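Local structure of CRISPR-associated endonuclease Cas9 (Campylobacter jejuni subsp. jejuni serotype O:2, 5X2H) at residues G34-T39 against R466-A471; L473-K478 against S817-V822; R460-Y465 against A495-N500. The protein is an RNA-guided endonuclease of bacterial antiviral defence that binds crRNA and tracrRNA and, in the full-length protein, cleaves both strands of target DNA with RuvC-like and HNH domains. All coordinates share one frame; numbering follows the deposited sequence.

How the contacts relate
All three contacts use one long helix, 456-476, which passes from contact 3 through contact 1 to contact 2. The centres of contacts 1 and 3 are about 11 Å apart and are joined by a salt bridge, Arg-36 NE to Glu-464 OE2 at 2.8 Å. Contacts 1 and 2, with centres about 9 Å apart, pack directly: Ala-471 CB lies 3.7 Å from Leu-819 CG. Contacts 2 and 3 do not touch, their nearest atoms being about 6 Å apart. The predicted RuvC metal site is close by, with the side chain of Asp-14 about 10 Å from those of Arg-36 and Tyr-465. Phosphates of the guide RNA, chain B, approach all three contacts.

Contact 1: residues G34-T39 against R466-A471; sequences GVRIFT and RKVLNA. With nucleotides of chain B.
Arg-36, on strand 29-37, meets Lys-467 and Val-468 of the helix, and an RNA phosphate completes the group. Along the helix, Arg-466 serves the RNA, Lys-467 both the RNA and the arginine, and Val-468 the arginine. Arg-466 faces the RNA instead of the strand. Its chain runs extended to NE, and the guanidinium takes the U74 phosphate of chain B at its edge: NH1 donates to OP2 at 3.0 Å in a nearly straight bond (174°), NH2 to OP1 at 2.8 Å. NH1 also reaches OP1 of G73 of chain B, but weakly, while NE is held by the carbonyl of Leu-441.

Lys-467 is extended as far as CD, which lies 3.7 Å from Arg-36 NH2, oblique to the guanidinium. The bend at chi3 (-62°) then turns CE and NZ toward A78 of chain B, where NZ reaches both OP1 and OP2 in weak bonds. Arg-36 NH2 binds the same OP1 at 2.8 Å, in the guanidinium plane (150° at the hydrogen). The shared phosphate probably offsets the two positive charges, whose NH2 and NZ are 3.9 Å apart. Glu-464 on NE and Ser-627 on NH1 further fix the rotation of the Arg-36 group.

At Val-468, CG2 packs against the base of the arginine, 4.0 Å from Arg-36 CB. This apolar touch lies beneath the charged end and is buried.

Strand 29-37 is the last of the five-stranded mixed RuvC sheet, an RNase H-like arrangement, and Val-35 and Ile-37 bond on through their backbones to Ser-627. Helix 456-476 packs across that sheet, Val-468 also touching Trp-22 of strand 19-26 and Phe-13 of strand 10-15, while helix 557-566 meets Val-35 and Ile-37.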
# COMPACT_ATOMS: atom_id res chain seq x y z
N GLY A 34 30.63 -5.58 7.08
CA GLY A 34 29.95 -5.16 5.86
C GLY A 34 28.71 -4.36 6.16
O GLY A 34 28.19 -4.36 7.28
N VAL A 35 28.25 -3.65 5.13
CA VAL A 35 27.01 -2.88 5.17
C VAL A 35 26.24 -3.15 3.89
O VAL A 35 26.80 -3.09 2.79
CB VAL A 35 27.27 -1.36 5.32
CG1 VAL A 35 25.95 -0.63 5.54
CG2 VAL A 35 28.24 -1.08 6.45
N ARG A 36 24.95 -3.45 4.03
CA ARG A 36 24.06 -3.70 2.90
C ARG A 36 23.04 -2.58 2.83
O ARG A 36 22.11 -2.53 3.65
CB ARG A 36 23.39 -5.06 3.03
CG ARG A 36 22.30 -5.34 2.00
CD ARG A 36 22.88 -5.68 0.63
NE ARG A 36 21.89 -6.34 -0.21
CZ ARG A 36 22.08 -6.69 -1.48
NH1 ARG A 36 23.24 -6.43 -2.07
NH2 ARG A 36 21.11 -7.29 -2.16
N ILE A 37 23.20 -1.68 1.87
CA ILE A 37 22.28 -0.57 1.67
C ILE A 37 21.26 -1.00 0.62
O ILE A 37 21.59 -1.14 -0.56
CB ILE A 37 23.01 0.71 1.22
CG1 ILE A 37 24.06 1.13 2.25
CG2 ILE A 37 22.02 1.83 0.98
CD1 ILE A 37 23.48 1.68 3.53
N PHE A 38 20.01 -1.20 1.04
CA PHE A 38 18.96 -1.62 0.12
C PHE A 38 17.96 -0.52 -0.20
O PHE A 38 17.12 -0.73 -1.08
CB PHE A 38 18.22 -2.84 0.68
CG PHE A 38 17.64 -2.65 2.06
CD1 PHE A 38 18.39 -2.96 3.18
CD2 PHE A 38 16.35 -2.18 2.23
CE1 PHE A 38 17.87 -2.79 4.45
CE2 PHE A 38 15.82 -2.01 3.50
CZ PHE A 38 16.58 -2.32 4.61
N THR A 39 18.02 0.62 0.48
CA THR A 39 17.19 1.82 0.27
C THR A 39 16.09 1.72 -0.80
O THR A 39 14.92 1.96 -0.51
CB THR A 39 18.07 3.03 -0.09
OG1 THR A 39 18.88 3.39 1.03
CG2 THR A 39 17.21 4.23 -0.49
N ARG A 466 17.37 -11.68 5.90
CA ARG A 466 17.51 -13.10 5.57
C ARG A 466 18.60 -13.32 4.53
O ARG A 466 19.41 -14.25 4.66
CB ARG A 466 16.18 -13.66 5.08
CG ARG A 466 16.31 -15.01 4.40
CD ARG A 466 14.96 -15.58 4.02
NE ARG A 466 15.10 -16.89 3.38
CZ ARG A 466 15.19 -17.07 2.07
NH1 ARG A 466 15.14 -16.03 1.25
NH2 ARG A 466 15.32 -18.29 1.57
N LYS A 467 18.63 -12.48 3.49
CA LYS A 467 19.62 -12.65 2.43
C LYS A 467 21.04 -12.51 2.97
O LYS A 467 21.92 -13.31 2.64
CB LYS A 467 19.36 -11.64 1.31
CG LYS A 467 20.40 -11.66 0.20
CD LYS A 467 20.07 -10.66 -0.90
CE LYS A 467 18.75 -10.99 -1.56
NZ LYS A 467 18.52 -10.16 -2.77
N VAL A 468 21.28 -11.49 3.81
CA VAL A 468 22.61 -11.29 4.36
C VAL A 468 22.98 -12.41 5.32
O VAL A 468 24.10 -12.92 5.30
CB VAL A 468 22.70 -9.91 5.04
CG1 VAL A 468 24.02 -9.76 5.78
CG2 VAL A 468 22.54 -8.80 4.02
N LEU A 469 22.03 -12.83 6.17
CA LEU A 469 22.31 -13.90 7.12
C LEU A 469 22.61 -15.21 6.40
O LEU A 469 23.59 -15.89 6.72
CB LEU A 469 21.12 -14.08 8.07
CG LEU A 469 21.13 -15.35 8.94
CD1 LEU A 469 22.31 -15.36 9.89
CD2 LEU A 469 19.82 -15.49 9.70
N ASN A 470 21.79 -15.58 5.42
CA ASN A 470 22.01 -16.83 4.70
C ASN A 470 23.30 -16.81 3.90
O ASN A 470 23.96 -17.85 3.75
CB ASN A 470 20.82 -17.15 3.80
CG ASN A 470 19.61 -17.62 4.59
OD1 ASN A 470 19.73 -18.00 5.76
ND2 ASN A 470 18.44 -17.61 3.96
N ALA A 471 23.69 -15.64 3.38
CA ALA A 471 24.98 -15.53 2.70
C ALA A 471 26.13 -15.77 3.67
O ALA A 471 27.12 -16.42 3.32
CB ALA A 471 25.11 -14.16 2.03
P U B 74 15.09 -17.97 -1.95
OP1 U B 74 15.62 -19.08 -1.11
OP2 U B 74 15.50 -16.57 -1.64
O5' U B 74 15.46 -18.26 -3.47
C5' U B 74 15.14 -19.51 -4.08
C4' U B 74 15.24 -19.44 -5.58
O4' U B 74 14.36 -18.40 -6.09
C3' U B 74 16.61 -19.07 -6.14
O3' U B 74 17.48 -20.19 -6.22
C2' U B 74 16.27 -18.49 -7.51
O2' U B 74 16.09 -19.52 -8.47
C1' U B 74 14.91 -17.83 -7.25
N1 U B 74 15.01 -16.36 -7.07
C2 U B 74 15.04 -15.58 -8.21
O2 U B 74 15.00 -16.05 -9.33
N3 U B 74 15.13 -14.23 -8.00
C4 U B 74 15.18 -13.58 -6.78
O4 U B 74 15.26 -12.35 -6.74
C5 U B 74 15.14 -14.46 -5.64
C6 U B 74 15.06 -15.78 -5.82
P A B 78 20.56 -9.52 -5.70
OP1 A B 78 20.72 -8.47 -4.66
OP2 A B 78 20.39 -10.95 -5.30
O5' A B 78 19.31 -9.12 -6.60
C5' A B 78 19.28 -7.88 -7.29
C4' A B 78 18.31 -7.91 -8.44
O4' A B 78 18.58 -9.08 -9.26
C3' A B 78 16.84 -8.01 -8.05
O3' A B 78 16.06 -7.36 -9.05
C2' A B 78 16.58 -9.51 -8.13
O2' A B 78 15.23 -9.87 -8.27
C1' A B 78 17.41 -9.87 -9.35
N9 A B 78 17.78 -11.28 -9.43
C8 A B 78 18.07 -12.13 -8.39
N7 A B 78 18.34 -13.36 -8.79
C5 A B 78 18.19 -13.31 -10.16
C6 A B 78 18.33 -14.28 -11.17
N6 A B 78 18.67 -15.55 -10.92
N1 A B 78 18.12 -13.90 -12.45
C2 A B 78 17.79 -12.63 -12.69
N3 A B 78 17.62 -11.62 -11.84
C4 A B 78 17.84 -12.03 -10.58
P G B 73 12.42 -13.11 -0.25
OP1 G B 73 13.18 -13.55 0.95
OP2 G B 73 12.96 -12.03 -1.12
O5' G B 73 12.18 -14.37 -1.19
C5' G B 73 11.74 -15.61 -0.66
C4' G B 73 11.49 -16.62 -1.75
O4' G B 73 10.59 -16.06 -2.74
C3' G B 73 12.71 -17.05 -2.56
O3' G B 73 13.49 -18.04 -1.91
C2' G B 73 12.08 -17.53 -3.86
O2' G B 73 11.56 -18.84 -3.71
C1' G B 73 10.92 -16.56 -4.02
N9 G B 73 11.25 -15.42 -4.90
C8 G B 73 11.52 -14.13 -4.52
N7 G B 73 11.78 -13.35 -5.53
C5 G B 73 11.70 -14.18 -6.64
C6 G B 73 11.88 -13.91 -8.02
O6 G B 73 12.18 -12.83 -8.56
N1 G B 73 11.69 -15.04 -8.81
C2 G B 73 11.36 -16.28 -8.33
N2 G B 73 11.22 -17.26 -9.24
N3 G B 73 11.19 -16.55 -7.04
C4 G B 73 11.37 -15.46 -6.27

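Contact 2: residues L473-K478 against S817-V822; sequences LKKYGK and SALGEV. With nucleotides of chain B.
Lys-475, near the end of helix 456-476, spans to residues 817-822 and touches them at two points. The closer-packed part is apolar: Lys-475 CD passes Leu-819 CD1 at 4.1 Å, the two side chains sliding by in opposite directions. Leu-819 is also held on its helix side by Val-468, Ala-471 and Leu-472, so its isobutyl group rests on the helix surface. The CG of Lys-475 lies over one face of the Tyr-476 ring, 3.9 Å above its plane and toward the rim.

The outer part, by contrast, is an exposed ion pair. Lys-475 runs extended to CE and bends only at chi4 (82°), which turns NZ to Glu-821 OE1 at 3.0 Å. The ammonium approaches from above the carboxylate, 61° out of its plane.

Residues 817-821 link strands 810-816 and 822-824 of the C-terminal antiparallel sheet, and this loop contains a type I turn, Ser-817 to Gly-820. Ser-817 OG accepts the backbone N-H of Glu-821 at 3.0 Å and donates to Glu-821 OE2 at 3.0 Å on the anti side. Held by both Ser-817 and the lysine, the carboxylate is probably ionised; the exposed ion pair adds an electrostatic link to the Leu-819 packing.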
# COMPACT_ATOMS: atom_id res chain seq x y z
N LEU A 473 25.90 -17.59 6.42
CA LEU A 473 25.84 -19.00 6.77
C LEU A 473 26.50 -19.86 5.69
O LEU A 473 27.19 -20.83 5.99
CB LEU A 473 24.39 -19.43 6.99
CG LEU A 473 23.68 -18.82 8.20
CD1 LEU A 473 22.21 -19.22 8.22
CD2 LEU A 473 24.37 -19.23 9.49
N LYS A 474 26.30 -19.50 4.42
CA LYS A 474 26.93 -20.24 3.34
C LYS A 474 28.44 -20.04 3.33
O LYS A 474 29.18 -20.96 2.95
CB LYS A 474 26.34 -19.83 1.99
CG LYS A 474 26.61 -20.83 0.87
CD LYS A 474 27.16 -20.16 -0.38
CE LYS A 474 26.11 -19.35 -1.11
NZ LYS A 474 25.05 -20.21 -1.71
N LYS A 475 28.91 -18.87 3.77
CA LYS A 475 30.34 -18.57 3.68
C LYS A 475 31.12 -19.17 4.85
O LYS A 475 32.25 -19.65 4.66
CB LYS A 475 30.55 -17.06 3.62
CG LYS A 475 31.96 -16.62 3.24
CD LYS A 475 32.09 -15.10 3.27
CE LYS A 475 33.49 -14.62 2.90
NZ LYS A 475 33.71 -14.56 1.43
N TYR A 476 30.55 -19.17 6.06
CA TYR A 476 31.27 -19.58 7.25
C TYR A 476 30.66 -20.75 8.00
O TYR A 476 31.30 -21.26 8.92
CB TYR A 476 31.41 -18.40 8.23
CG TYR A 476 32.07 -17.17 7.64
CD1 TYR A 476 33.44 -17.13 7.44
CD2 TYR A 476 31.32 -16.06 7.29
CE1 TYR A 476 34.05 -16.01 6.90
CE2 TYR A 476 31.92 -14.93 6.75
CZ TYR A 476 33.29 -14.91 6.56
OH TYR A 476 33.88 -13.80 6.02
N GLY A 477 29.46 -21.19 7.64
CA GLY A 477 28.84 -22.31 8.33
C GLY A 477 28.05 -21.88 9.56
O GLY A 477 27.84 -20.69 9.83
N LYS A 478 27.61 -22.89 10.31
CA LYS A 478 26.74 -22.65 11.46
C LYS A 478 27.44 -21.79 12.51
O LYS A 478 28.67 -21.77 12.62
CB LYS A 478 26.30 -23.98 12.09
CG LYS A 478 25.29 -24.77 11.28
CD LYS A 478 24.85 -26.01 12.05
CE LYS A 478 23.93 -26.89 11.23
NZ LYS A 478 22.67 -26.20 10.85
N SER A 817 27.97 -8.96 -4.41
CA SER A 817 27.18 -9.88 -3.61
C SER A 817 26.55 -9.11 -2.45
O SER A 817 26.80 -7.92 -2.25
CB SER A 817 28.05 -11.03 -3.11
OG SER A 817 28.93 -10.61 -2.09
N ALA A 818 25.71 -9.80 -1.67
CA ALA A 818 25.07 -9.13 -0.54
C ALA A 818 26.06 -8.83 0.58
O ALA A 818 25.75 -8.00 1.45
CB ALA A 818 23.92 -9.99 -0.00
N LEU A 819 27.23 -9.46 0.58
CA LEU A 819 28.24 -9.27 1.61
C LEU A 819 29.34 -8.30 1.18
O LEU A 819 30.30 -8.11 1.93
CB LEU A 819 28.86 -10.61 2.00
CG LEU A 819 27.91 -11.71 2.47
CD1 LEU A 819 28.69 -12.92 2.96
CD2 LEU A 819 26.98 -11.20 3.55
N GLY A 820 29.22 -7.69 0.00
CA GLY A 820 30.23 -6.77 -0.47
C GLY A 820 31.30 -7.36 -1.36
O GLY A 820 32.27 -6.66 -1.67
N GLU A 821 31.16 -8.62 -1.77
CA GLU A 821 32.13 -9.23 -2.67
C GLU A 821 31.89 -8.75 -4.10
O GLU A 821 30.75 -8.72 -4.57
CB GLU A 821 32.04 -10.75 -2.60
CG GLU A 821 32.00 -11.29 -1.19
CD GLU A 821 31.58 -12.75 -1.14
OE1 GLU A 821 32.47 -13.63 -1.17
OE2 GLU A 821 30.36 -13.01 -1.07
N VAL A 822 32.97 -8.37 -4.78
CA VAL A 822 32.91 -7.79 -6.11
C VAL A 822 33.40 -8.83 -7.11
O VAL A 822 34.52 -9.34 -6.99
CB VAL A 822 33.73 -6.49 -6.21
CG1 VAL A 822 33.82 -6.03 -7.65
CG2 VAL A 822 33.10 -5.42 -5.33
P C B 77 26.53 -12.76 -6.42
OP1 C B 77 27.94 -12.31 -6.41
OP2 C B 77 25.87 -13.07 -5.12
O5' C B 77 25.65 -11.64 -7.13
C5' C B 77 24.27 -11.50 -6.82
C4' C B 77 23.62 -10.56 -7.80
O4' C B 77 23.79 -11.07 -9.14
C3' C B 77 22.12 -10.36 -7.66
O3' C B 77 21.82 -9.38 -6.68
C2' C B 77 21.69 -9.94 -9.07
O2' C B 77 21.85 -8.54 -9.24
C1' C B 77 22.72 -10.65 -9.95
N1 C B 77 22.20 -11.82 -10.70
C2 C B 77 21.52 -11.58 -11.90
O2 C B 77 21.36 -10.41 -12.27
N3 C B 77 21.06 -12.63 -12.61
C4 C B 77 21.26 -13.87 -12.17
N4 C B 77 20.78 -14.87 -12.91
C5 C B 77 21.96 -14.14 -10.95
C6 C B 77 22.41 -13.09 -10.26

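Contact 3: residues R460-Y465 against A495-N500; sequences RAIKEY and ARLVLN. With nucleotides of chain B.
Val-498 lies against Tyr-465 with CG1 set over one face of the phenol ring, 3.7 Å from its centroid, a CH-pi contact. The closest ring atom is CE2, at 3.5 Å, so the methyl sits toward the rim. Chi1 of the tyrosine (162°) carries the ring off the helix toward 495-500, where its OH is hydrogen-bonded to Thr-502 OG1, one turn further along from Val-498. Phe-13 meets the same ring edge-to-face.

The other branch of Val-498, CG2, faces Ile-462 CG1 at 4.2 Å, so the two methyls serve different neighbours, CG1 the tyrosine ring and CG2 the isoleucine. The axes of segments 460-465 and 495-500 make 40° and approach to 11.4 Å, both helices lying on the RNase H-like sheet of the RuvC domain: Tyr-465 and Val-498 each touch Ile-15 of strand 10-15 and Ile-484 of strand 481-485.

Ile-462 keeps its CG1 arm straight, with chi2 at 179°, and its CD1 reaches Leu-497 CD2 at 3.9 Å, the side chains crossing at about a right angle. On the RNA side of the first helix, Lys-463 NZ makes weak bonds to OP1 and OP2 of G72 of chain B. Arg-496, across the other helix, lays its guanidinium face over C5' of G1 of chain B.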
# COMPACT_ATOMS: atom_id res chain seq x y z
N ARG A 460 10.43 -5.69 3.48
CA ARG A 460 11.68 -5.40 2.79
C ARG A 460 12.88 -5.60 3.71
O ARG A 460 13.86 -6.25 3.34
CB ARG A 460 11.66 -3.98 2.25
CG ARG A 460 12.96 -3.56 1.59
CD ARG A 460 13.02 -4.02 0.15
NE ARG A 460 12.65 -2.94 -0.77
CZ ARG A 460 12.41 -3.12 -2.06
NH1 ARG A 460 12.10 -2.07 -2.82
NH2 ARG A 460 12.48 -4.33 -2.60
N ALA A 461 12.81 -5.05 4.93
CA ALA A 461 13.93 -5.14 5.85
C ALA A 461 14.19 -6.58 6.27
O ALA A 461 15.34 -7.01 6.38
CB ALA A 461 13.66 -4.27 7.08
N ILE A 462 13.12 -7.36 6.49
CA ILE A 462 13.29 -8.75 6.89
C ILE A 462 13.90 -9.55 5.75
O ILE A 462 14.73 -10.44 5.97
CB ILE A 462 11.94 -9.33 7.34
CG1 ILE A 462 11.40 -8.54 8.53
CG2 ILE A 462 12.08 -10.81 7.69
CD1 ILE A 462 10.06 -9.03 9.03
N LYS A 463 13.50 -9.25 4.51
CA LYS A 463 14.05 -9.95 3.36
C LYS A 463 15.56 -9.74 3.26
O LYS A 463 16.32 -10.71 3.11
CB LYS A 463 13.35 -9.47 2.08
CG LYS A 463 14.07 -9.81 0.79
CD LYS A 463 14.62 -8.55 0.14
CE LYS A 463 14.84 -8.74 -1.35
NZ LYS A 463 14.08 -7.72 -2.13
N GLU A 464 16.01 -8.49 3.36
CA GLU A 464 17.44 -8.21 3.29
C GLU A 464 18.18 -8.78 4.49
O GLU A 464 19.36 -9.14 4.37
CB GLU A 464 17.67 -6.70 3.19
CG GLU A 464 17.25 -6.10 1.85
CD GLU A 464 18.10 -6.59 0.69
OE1 GLU A 464 17.57 -6.72 -0.43
OE2 GLU A 464 19.31 -6.84 0.90
N TYR A 465 17.53 -8.87 5.65
CA TYR A 465 18.15 -9.54 6.78
C TYR A 465 18.37 -11.02 6.48
O TYR A 465 19.45 -11.56 6.76
CB TYR A 465 17.29 -9.37 8.04
CG TYR A 465 17.61 -10.37 9.13
CD1 TYR A 465 18.77 -10.25 9.90
CD2 TYR A 465 16.76 -11.43 9.40
CE1 TYR A 465 19.06 -11.16 10.90
CE2 TYR A 465 17.04 -12.35 10.40
CZ TYR A 465 18.20 -12.21 11.15
OH TYR A 465 18.48 -13.12 12.14
N ALA A 495 12.43 -5.63 15.91
CA ALA A 495 13.53 -6.42 16.45
C ALA A 495 13.02 -7.68 17.13
O ALA A 495 13.55 -8.77 16.92
CB ALA A 495 14.36 -5.59 17.43
N ARG A 496 11.97 -7.54 17.96
CA ARG A 496 11.37 -8.70 18.59
C ARG A 496 10.80 -9.66 17.56
O ARG A 496 10.80 -10.88 17.77
CB ARG A 496 10.29 -8.25 19.57
CG ARG A 496 9.59 -9.37 20.32
CD ARG A 496 10.59 -10.27 21.03
NE ARG A 496 11.44 -9.54 21.97
CZ ARG A 496 12.27 -10.12 22.83
NH1 ARG A 496 13.01 -9.38 23.64
NH2 ARG A 496 12.35 -11.44 22.88
N LEU A 497 10.33 -9.14 16.42
CA LEU A 497 9.82 -10.00 15.36
C LEU A 497 10.94 -10.77 14.68
O LEU A 497 10.84 -11.99 14.49
CB LEU A 497 9.06 -9.15 14.34
CG LEU A 497 8.39 -9.92 13.19
CD1 LEU A 497 7.34 -10.88 13.73
CD2 LEU A 497 7.77 -8.94 12.21
N VAL A 498 12.02 -10.07 14.30
CA VAL A 498 13.15 -10.74 13.67
C VAL A 498 13.76 -11.76 14.61
O VAL A 498 14.19 -12.84 14.19
CB VAL A 498 14.19 -9.69 13.21
CG1 VAL A 498 15.47 -10.37 12.76
CG2 VAL A 498 13.62 -8.84 12.09
N LEU A 499 13.79 -11.45 15.91
CA LEU A 499 14.37 -12.37 16.89
C LEU A 499 13.54 -13.64 17.01
O LEU A 499 14.08 -14.75 16.96
CB LEU A 499 14.51 -11.67 18.24
CG LEU A 499 15.06 -12.47 19.42
CD1 LEU A 499 16.05 -11.64 20.21
CD2 LEU A 499 13.93 -12.96 20.32
N ASN A 500 12.22 -13.50 17.18
CA ASN A 500 11.36 -14.68 17.28
C ASN A 500 11.37 -15.48 15.99
O ASN A 500 11.32 -16.72 16.01
CB ASN A 500 9.94 -14.26 17.64
CG ASN A 500 9.83 -13.70 19.04
OD1 ASN A 500 10.44 -14.21 19.98
ND2 ASN A 500 9.04 -12.64 19.19
P G B 72 10.43 -7.57 -1.06
OP1 G B 72 11.45 -7.28 -0.03
OP2 G B 72 10.70 -7.24 -2.48
O5' G B 72 10.07 -9.13 -1.02
C5' G B 72 9.62 -9.74 0.18
C4' G B 72 9.08 -11.13 -0.07
O4' G B 72 7.98 -11.07 -1.03
C3' G B 72 10.04 -12.13 -0.70
O3' G B 72 10.95 -12.69 0.23
C2' G B 72 9.09 -13.14 -1.32
O2' G B 72 8.54 -13.99 -0.32
C1' G B 72 7.98 -12.23 -1.83
N9 G B 72 8.23 -11.83 -3.23
C8 G B 72 8.53 -10.58 -3.71
N7 G B 72 8.71 -10.55 -5.00
C5 G B 72 8.54 -11.87 -5.40
C6 G B 72 8.61 -12.46 -6.69
O6 G B 72 8.85 -11.92 -7.78
N1 G B 72 8.36 -13.83 -6.65
C2 G B 72 8.07 -14.54 -5.51
N2 G B 72 7.86 -15.86 -5.67
N3 G B 72 8.00 -14.00 -4.30
C4 G B 72 8.24 -12.67 -4.32
P G B 1 8.74 -7.64 26.61
OP1 G B 1 10.09 -7.11 26.94
OP2 G B 1 7.93 -6.99 25.55
O5' G B 1 8.90 -9.18 26.23
C5' G B 1 10.00 -9.64 25.46
C4' G B 1 10.04 -11.14 25.41
O4' G B 1 10.37 -11.67 26.72
C3' G B 1 8.73 -11.83 25.05
O3' G B 1 8.48 -11.86 23.65
C2' G B 1 8.90 -13.21 25.66
O2' G B 1 9.74 -14.01 24.86
C1' G B 1 9.65 -12.86 26.95
N9 G B 1 8.72 -12.62 28.07
C8 G B 1 8.51 -11.42 28.71
N7 G B 1 7.63 -11.50 29.67
C5 G B 1 7.23 -12.83 29.66
C6 G B 1 6.29 -13.50 30.48
O6 G B 1 5.60 -13.05 31.40
N1 G B 1 6.18 -14.84 30.14
C2 G B 1 6.88 -15.46 29.14
N2 G B 1 6.64 -16.76 28.96
N3 G B 1 7.77 -14.84 28.37
C4 G B 1 7.89 -13.53 28.68
P G B 73 12.42 -13.11 -0.25
OP1 G B 73 13.18 -13.55 0.95
OP2 G B 73 12.96 -12.03 -1.12
O5' G B 73 12.18 -14.37 -1.19
C5' G B 73 11.74 -15.61 -0.66
C4' G B 73 11.49 -16.62 -1.75
O4' G B 73 10.59 -16.06 -2.74
C3' G B 73 12.71 -17.05 -2.56
O3' G B 73 13.49 -18.04 -1.91
C2' G B 73 12.08 -17.53 -3.86
O2' G B 73 11.56 -18.84 -3.71
C1' G B 73 10.92 -16.56 -4.02
N9 G B 73 11.25 -15.42 -4.90
C8 G B 73 11.52 -14.13 -4.52
N7 G B 73 11.78 -13.35 -5.53
C5 G B 73 11.70 -14.18 -6.64
C6 G B 73 11.88 -13.91 -8.02
O6 G B 73 12.18 -12.83 -8.56
N1 G B 73 11.69 -15.04 -8.81
C2 G B 73 11.36 -16.28 -8.33
N2 G B 73 11.22 -17.26 -9.24
N3 G B 73 11.19 -16.55 -7.04
C4 G B 73 11.37 -15.46 -6.27